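Local coordinates for lovastatin nonaketide synthase mokA (Monascus pilosus, PDB 6AD3), which catalyses the iterative nine-step assembly of the polyketide backbone of lovastatin (monacolin K), the present chain being its condensation domain, at residues A260-M265 / G409-R414; G81-W86 / R245-L250. The protein carries 1 engineered substitution. One frame throughout, in Å; residues are numbered along the deposited sequence.

Both contacts bring helices together within the condensation domain, on the same side of the chain's centre, and their centres lie about 14 Å apart. Contact 2 joins helix 80-91 to helix 239-251; contact 1 joins helix 408-414 to helix 256-266, the helix next in the chain after 239-251. They also touch directly. Leu412 CD2 lies 3.4 Å from Tyr84 OH, Gly409 CA is 3.7 Å from Tyr84 CD1, and Val410 CG2 comes within 4.2 Å of Leu250 CD2. Each has a glutamate-arginine pair: two nitrogens on one oxygen in contact 1, a single nitrogen in contact 2. Gln82 of contact 2 also donates to Phe209 O, in the segment at the condensation-domain signature position.

Contact 1. Residues A260-M265 / G409-R414; sequences AYWESM and GVLLER
Glu263 of helix 256-266 and Arg414 of helix 408-414 form a salt bridge beside a small apolar contact, joining two helices of the condensation domain. The segment axes approach to 10.6 Å and cross at -52°, a spacing bridged by side chains. Arg414 grips a single oxygen side-on: its NE is 2.7 Å and its NH2 2.8 Å from Glu263 OE2. Both bonds are bent, that from NE having an N-H...O angle of 143°. The oxygen lies close to the guanidinium plane, whereas the carboxylate is turned 48° from it; NH2 meets the syn lone pair of OE2, and NE comes from above the carboxylate plane. The bend at chi3 of Arg414 brings NE to the acid, and chi4 turns NH2 to the same oxygen. Next to the charges, Leu411 reaches across and both methyls meet Trp262 CB, CD2 at 3.7 Å and CD1 at 3.8 Å, while CD1 also lies 4.0 Å from Glu263 CG. The indole ring turns off toward His403, whose O accepts from its NE1. Strand 371-377 receives both apolar residues, Trp262 on Leu373, Pro374 and Leu375 and Leu411 on Pro374, while Leu259 packs against Val410 and Arg414.

Contact 2. Residues G81-W86 / R245-L250; sequences GQEYAW and RQREAL
Gly81 and Gln246 meet through one water, and Glu83 and Arg247 by a direct salt bridge; these two polar links tie helix 80-91 to helix 239-251. Gly81 lies in the first turn of its helix, and its backbone N donates to the water at 2.9 Å. The water in turn donates to Gln246 OE1 at 2.7 Å, so the amide oxygen is joined to the helix start without touching it. Next, Gln82 faces elsewhere, its OE1 taking a bond from Ser79 N and its NE2 giving one to Phe209 O. Glu83 follows with an extended chain, CG anti to the backbone N (chi1 178°), and this carries the carboxylate out to Arg247. Glu83 OE1 accepts from Arg247 NH2 at 2.8 Å through a nearly straight N-H...O angle of 164°, the donor lying almost on the line of the C-O bond. Carboxylate and guanidinium are nearly coplanar, 11° apart, yet the grip is single, since NH1 stays 3.6 Å from OE1. A second charge steadies the acid: OE2 pairs with Arg87, one turn further on. Arg247 NH2 also donates to Leu78 O, just ahead of the helix. Beyond Glu83, Tyr84 meets the ring of Tyr408 and Trp86 NE1 bonds to Ala142 O. This is a surface contact of charge and water, with Leu80 packed against Arg247 and Leu250. Through its bond to Phe209, Gln82 places helix 80-91 beside the segment HRFVGDG after strand 199-206, which stands where condensation domains typically carry HHxxxDG, the second histidine position here holding arginine.

Contact 1. Residues A260-M265 / G409-R414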
loop_
_atom_site.group_PDB
_atom_site.type_symbol
_atom_site.label_atom_id
_atom_site.label_comp_id
_atom_site.label_asym_id
_atom_site.label_seq_id
_atom_site.Cartn_x
_atom_site.Cartn_y
_atom_site.Cartn_z
ATOM N N ALA A 260 -1.577 23.678 4.538
ATOM C CA ALA A 260 -0.914 24.815 3.904
ATOM C C ALA A 260 0.477 24.418 3.426
ATOM O O ALA A 260 0.922 24.863 2.372
ATOM C CB ALA A 260 -0.824 26.011 4.869
ATOM N N TYR A 261 1.138 23.547 4.172
ATOM C CA TYR A 261 2.446 23.033 3.768
ATOM C C TYR A 261 2.351 22.306 2.443
ATOM O O TYR A 261 3.092 22.598 1.507
ATOM C CB TYR A 261 2.997 22.085 4.823
ATOM C CG TYR A 261 4.236 21.360 4.405
ATOM C CD1 TYR A 261 5.475 21.956 4.527
ATOM C CD2 TYR A 261 4.177 20.066 3.892
ATOM C CE1 TYR A 261 6.629 21.271 4.212
ATOM C CE2 TYR A 261 5.335 19.379 3.541
ATOM C CZ TYR A 261 6.553 20.006 3.661
ATOM O OH TYR A 261 7.719 19.336 3.342
ATOM N N TRP A 262 1.412 21.378 2.340
ATOM C CA TRP A 262 1.266 20.634 1.087
ATOM C C TRP A 262 0.710 21.482 -0.041
ATOM O O TRP A 262 1.138 21.351 -1.184
ATOM C CB TRP A 262 0.422 19.375 1.294
ATOM C CG TRP A 262 1.048 18.398 2.213
ATOM C CD1 TRP A 262 0.652 18.108 3.454
ATOM C CD2 TRP A 262 2.192 17.572 1.951
ATOM N NE1 TRP A 262 1.480 17.149 4.006
ATOM C CE2 TRP A 262 2.444 16.836 3.108
ATOM C CE3 TRP A 262 3.097 17.471 0.880
ATOM C CZ2 TRP A 262 3.535 15.965 3.226
ATOM C CZ3 TRP A 262 4.147 16.586 0.982
ATOM C CH2 TRP A 262 4.338 15.814 2.138
ATOM N N GLU A 263 -0.190 22.414 0.278
ATOM C CA GLU A 263 -0.773 23.258 -0.743
ATOM C C GLU A 263 0.281 24.182 -1.326
ATOM O O GLU A 263 0.320 24.430 -2.519
ATOM C CB GLU A 263 -1.920 24.088 -0.159
ATOM C CG GLU A 263 -3.204 23.289 -0.011
ATOM C CD GLU A 263 -4.363 24.157 0.452
ATOM O OE1 GLU A 263 -4.641 25.190 -0.204
ATOM O OE2 GLU A 263 -4.991 23.794 1.450
ATOM N N SER A 264 1.117 24.722 -0.474
ATOM C CA SER A 264 2.157 25.627 -0.960
ATOM C C SER A 264 3.182 24.857 -1.807
ATOM O O SER A 264 3.578 25.305 -2.897
ATOM C CB SER A 264 2.838 26.329 0.207
ATOM O OG SER A 264 4.042 26.908 -0.253
ATOM N N MET A 265 3.541 23.640 -1.371
ATOM C CA MET A 265 4.474 22.811 -2.129
ATOM C C MET A 265 3.996 22.618 -3.563
ATOM O O MET A 265 4.804 22.611 -4.510
ATOM C CB MET A 265 4.623 21.439 -1.457
ATOM C CG MET A 265 5.549 20.499 -2.198
ATOM S SD MET A 265 5.607 18.862 -1.433
ATOM C CE MET A 265 6.514 19.191 0.089
ATOM N N GLY A 409 -6.433 12.221 0.038
ATOM C CA GLY A 409 -7.694 12.540 -0.639
ATOM C C GLY A 409 -8.249 13.895 -0.225
ATOM O O GLY A 409 -8.854 14.614 -1.042
ATOM N N VAL A 410 -8.033 14.294 1.030
ATOM C CA VAL A 410 -8.483 15.646 1.386
ATOM C C VAL A 410 -7.632 16.738 0.774
ATOM O O VAL A 410 -8.182 17.728 0.266
ATOM C CB VAL A 410 -8.876 15.910 2.870
ATOM C CG1 VAL A 410 -8.764 14.738 3.775
ATOM C CG2 VAL A 410 -8.328 17.224 3.428
ATOM N N LEU A 411 -6.343 16.475 0.591
ATOM C CA LEU A 411 -5.487 17.402 -0.200
ATOM C C LEU A 411 -5.943 17.489 -1.638
ATOM O O LEU A 411 -6.073 18.580 -2.219
ATOM C CB LEU A 411 -4.037 16.961 -0.157
ATOM C CG LEU A 411 -3.075 17.896 -0.859
ATOM C CD1 LEU A 411 -3.056 19.268 -0.196
ATOM C CD2 LEU A 411 -1.677 17.315 -0.911
ATOM N N LEU A 412 -6.106 16.347 -2.269
ATOM C CA LEU A 412 -6.539 16.333 -3.640
ATOM C C LEU A 412 -7.815 17.171 -3.854
ATOM O O LEU A 412 -7.919 17.930 -4.830
ATOM C CB LEU A 412 -6.799 14.901 -4.073
ATOM C CG LEU A 412 -5.734 14.169 -4.869
ATOM C CD1 LEU A 412 -4.357 14.735 -4.943
ATOM C CD2 LEU A 412 -5.762 12.673 -4.676
ATOM N N GLU A 413 -8.782 17.004 -2.960
ATOM C CA GLU A 413 -10.047 17.730 -3.062
ATOM C C GLU A 413 -9.821 19.211 -2.906
ATOM O O GLU A 413 -10.318 20.017 -3.707
ATOM C CB GLU A 413 -11.038 17.265 -2.011
ATOM C CG GLU A 413 -12.291 18.142 -1.965
ATOM C CD GLU A 413 -13.439 17.478 -1.238
ATOM O OE1 GLU A 413 -14.568 17.458 -1.782
ATOM O OE2 GLU A 413 -13.206 16.933 -0.145
ATOM N N ARG A 414 -9.019 19.577 -1.925
ATOM C CA ARG A 414 -8.679 20.972 -1.721
ATOM C C ARG A 414 -8.013 21.610 -2.902
ATOM O O ARG A 414 -8.271 22.778 -3.185
ATOM C CB ARG A 414 -7.843 21.153 -0.494
ATOM C CG ARG A 414 -8.654 20.916 0.750
ATOM C CD ARG A 414 -7.827 21.143 1.976
ATOM N NE ARG A 414 -7.322 22.497 2.007
ATOM C CZ ARG A 414 -7.891 23.475 2.678
ATOM N NH1 ARG A 414 -8.985 23.238 3.407
ATOM N NH2 ARG A 414 -7.311 24.656 2.701
#

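Contact 2. Residues G81-W86 / R245-L250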
loop_
_atom_site.group_PDB
_atom_site.type_symbol
_atom_site.label_atom_id
_atom_site.label_comp_id
_atom_site.label_asym_id
_atom_site.label_seq_id
_atom_site.Cartn_x
_atom_site.Cartn_y
_atom_site.Cartn_z
ATOM N N GLY A 81 -10.031 8.525 4.904
ATOM C CA GLY A 81 -9.436 7.589 3.952
ATOM C C GLY A 81 -10.470 6.672 3.342
ATOM O O GLY A 81 -10.442 6.421 2.124
ATOM N N GLN A 82 -11.392 6.140 4.156
ATOM C CA GLN A 82 -12.494 5.341 3.587
ATOM C C GLN A 82 -13.320 6.127 2.572
ATOM O O GLN A 82 -13.715 5.603 1.531
ATOM C CB GLN A 82 -13.404 4.818 4.671
ATOM C CG GLN A 82 -12.809 3.701 5.511
ATOM C CD GLN A 82 -13.676 3.351 6.704
ATOM O OE1 GLN A 82 -14.449 4.180 7.196
ATOM N NE2 GLN A 82 -13.636 2.086 7.111
ATOM N N GLU A 83 -13.590 7.407 2.875
ATOM C CA GLU A 83 -14.432 8.208 2.039
ATOM C C GLU A 83 -13.830 8.431 0.648
ATOM O O GLU A 83 -14.516 8.259 -0.359
ATOM C CB GLU A 83 -14.720 9.551 2.728
ATOM C CG GLU A 83 -15.578 10.494 1.903
ATOM C CD GLU A 83 -15.917 11.799 2.640
ATOM O OE1 GLU A 83 -15.832 11.868 3.876
ATOM O OE2 GLU A 83 -16.157 12.795 1.958
ATOM N N TYR A 84 -12.524 8.716 0.577
ATOM C CA TYR A 84 -11.889 8.913 -0.728
ATOM C C TYR A 84 -11.831 7.574 -1.492
ATOM O O TYR A 84 -12.149 7.493 -2.654
ATOM C CB TYR A 84 -10.476 9.499 -0.589
ATOM C CG TYR A 84 -9.857 9.860 -1.951
ATOM C CD1 TYR A 84 -10.313 10.976 -2.672
ATOM C CD2 TYR A 84 -8.900 9.049 -2.526
ATOM C CE1 TYR A 84 -9.789 11.281 -3.917
ATOM C CE2 TYR A 84 -8.373 9.317 -3.774
ATOM C CZ TYR A 84 -8.802 10.440 -4.469
ATOM O OH TYR A 84 -8.320 10.630 -5.731
ATOM N N ALA A 85 -11.541 6.522 -0.780
ATOM C CA ALA A 85 -11.546 5.210 -1.375
ATOM C C ALA A 85 -12.939 4.840 -1.926
ATOM O O ALA A 85 -13.051 4.262 -2.995
ATOM C CB ALA A 85 -11.078 4.202 -0.348
ATOM N N TRP A 86 -13.987 5.212 -1.216
ATOM C CA TRP A 86 -15.352 4.977 -1.694
ATOM C C TRP A 86 -15.592 5.721 -3.023
ATOM O O TRP A 86 -16.167 5.165 -3.976
ATOM C CB TRP A 86 -16.335 5.419 -0.628
ATOM C CG TRP A 86 -17.764 5.465 -1.074
ATOM C CD1 TRP A 86 -18.584 6.563 -1.076
ATOM C CD2 TRP A 86 -18.550 4.376 -1.573
ATOM N NE1 TRP A 86 -19.844 6.211 -1.511
ATOM C CE2 TRP A 86 -19.848 4.883 -1.837
ATOM C CE3 TRP A 86 -18.274 3.039 -1.879
ATOM C CZ2 TRP A 86 -20.867 4.096 -2.405
ATOM C CZ3 TRP A 86 -19.302 2.240 -2.410
ATOM C CH2 TRP A 86 -20.582 2.781 -2.671
ATOM N N ARG A 245 -11.435 10.943 15.610
ATOM C CA ARG A 245 -10.468 11.907 16.103
ATOM C C ARG A 245 -9.737 12.609 14.968
ATOM O O ARG A 245 -9.466 13.821 15.004
ATOM C CB ARG A 245 -9.462 11.260 17.046
ATOM C CG ARG A 245 -10.040 10.919 18.408
ATOM C CD ARG A 245 -8.954 10.551 19.405
ATOM N NE ARG A 245 -9.218 11.150 20.714
ATOM C CZ ARG A 245 -9.013 10.544 21.882
ATOM N NH1 ARG A 245 -8.528 9.308 21.926
ATOM N NH2 ARG A 245 -9.299 11.175 23.013
ATOM N N GLN A 246 -9.467 11.866 13.913
ATOM C CA GLN A 246 -8.807 12.428 12.771
ATOM C C GLN A 246 -9.731 13.391 12.023
ATOM O O GLN A 246 -9.340 14.499 11.630
ATOM C CB GLN A 246 -8.381 11.277 11.837
ATOM C CG GLN A 246 -7.536 11.709 10.665
ATOM C CD GLN A 246 -7.212 10.518 9.780
ATOM O OE1 GLN A 246 -8.116 9.809 9.348
ATOM N NE2 GLN A 246 -5.933 10.169 9.714
ATOM N N ARG A 247 -10.989 13.024 11.893
ATOM C CA ARG A 247 -11.954 13.905 11.213
ATOM C C ARG A 247 -12.152 15.195 12.009
ATOM O O ARG A 247 -12.133 16.300 11.455
ATOM C CB ARG A 247 -13.276 13.162 11.055
ATOM C CG ARG A 247 -14.221 13.791 10.068
ATOM C CD ARG A 247 -15.412 12.883 9.821
ATOM N NE ARG A 247 -15.210 11.949 8.734
ATOM C CZ ARG A 247 -15.272 12.281 7.443
ATOM N NH1 ARG A 247 -15.353 13.547 7.073
ATOM N NH2 ARG A 247 -15.262 11.362 6.521
ATOM N N GLU A 248 -12.198 15.062 13.333
ATOM C CA GLU A 248 -12.370 16.238 14.216
ATOM C C GLU A 248 -11.185 17.180 14.151
ATOM O O GLU A 248 -11.346 18.396 14.254
ATOM C CB GLU A 248 -12.606 15.777 15.665
ATOM C CG GLU A 248 -14.005 15.191 15.832
ATOM C CD GLU A 248 -14.272 14.620 17.237
ATOM O OE1 GLU A 248 -13.349 14.661 18.097
ATOM O OE2 GLU A 248 -15.381 14.061 17.438
ATOM N N ALA A 249 -9.992 16.623 13.988
ATOM C CA ALA A 249 -8.778 17.440 13.825
ATOM C C ALA A 249 -8.866 18.282 12.546
ATOM O O ALA A 249 -8.542 19.475 12.541
ATOM C CB ALA A 249 -7.531 16.556 13.805
ATOM N N LEU A 250 -9.318 17.665 11.457
ATOM C CA LEU A 250 -9.530 18.416 10.216
ATOM C C LEU A 250 -10.589 19.497 10.413
ATOM O O LEU A 250 -10.347 20.665 10.087
ATOM C CB LEU A 250 -9.935 17.487 9.065
ATOM C CG LEU A 250 -10.378 18.182 7.785
ATOM C CD1 LEU A 250 -9.224 19.012 7.235
ATOM C CD2 LEU A 250 -10.872 17.158 6.763
HETATM O O HOH W 1 -8.205 8.290 7.178
#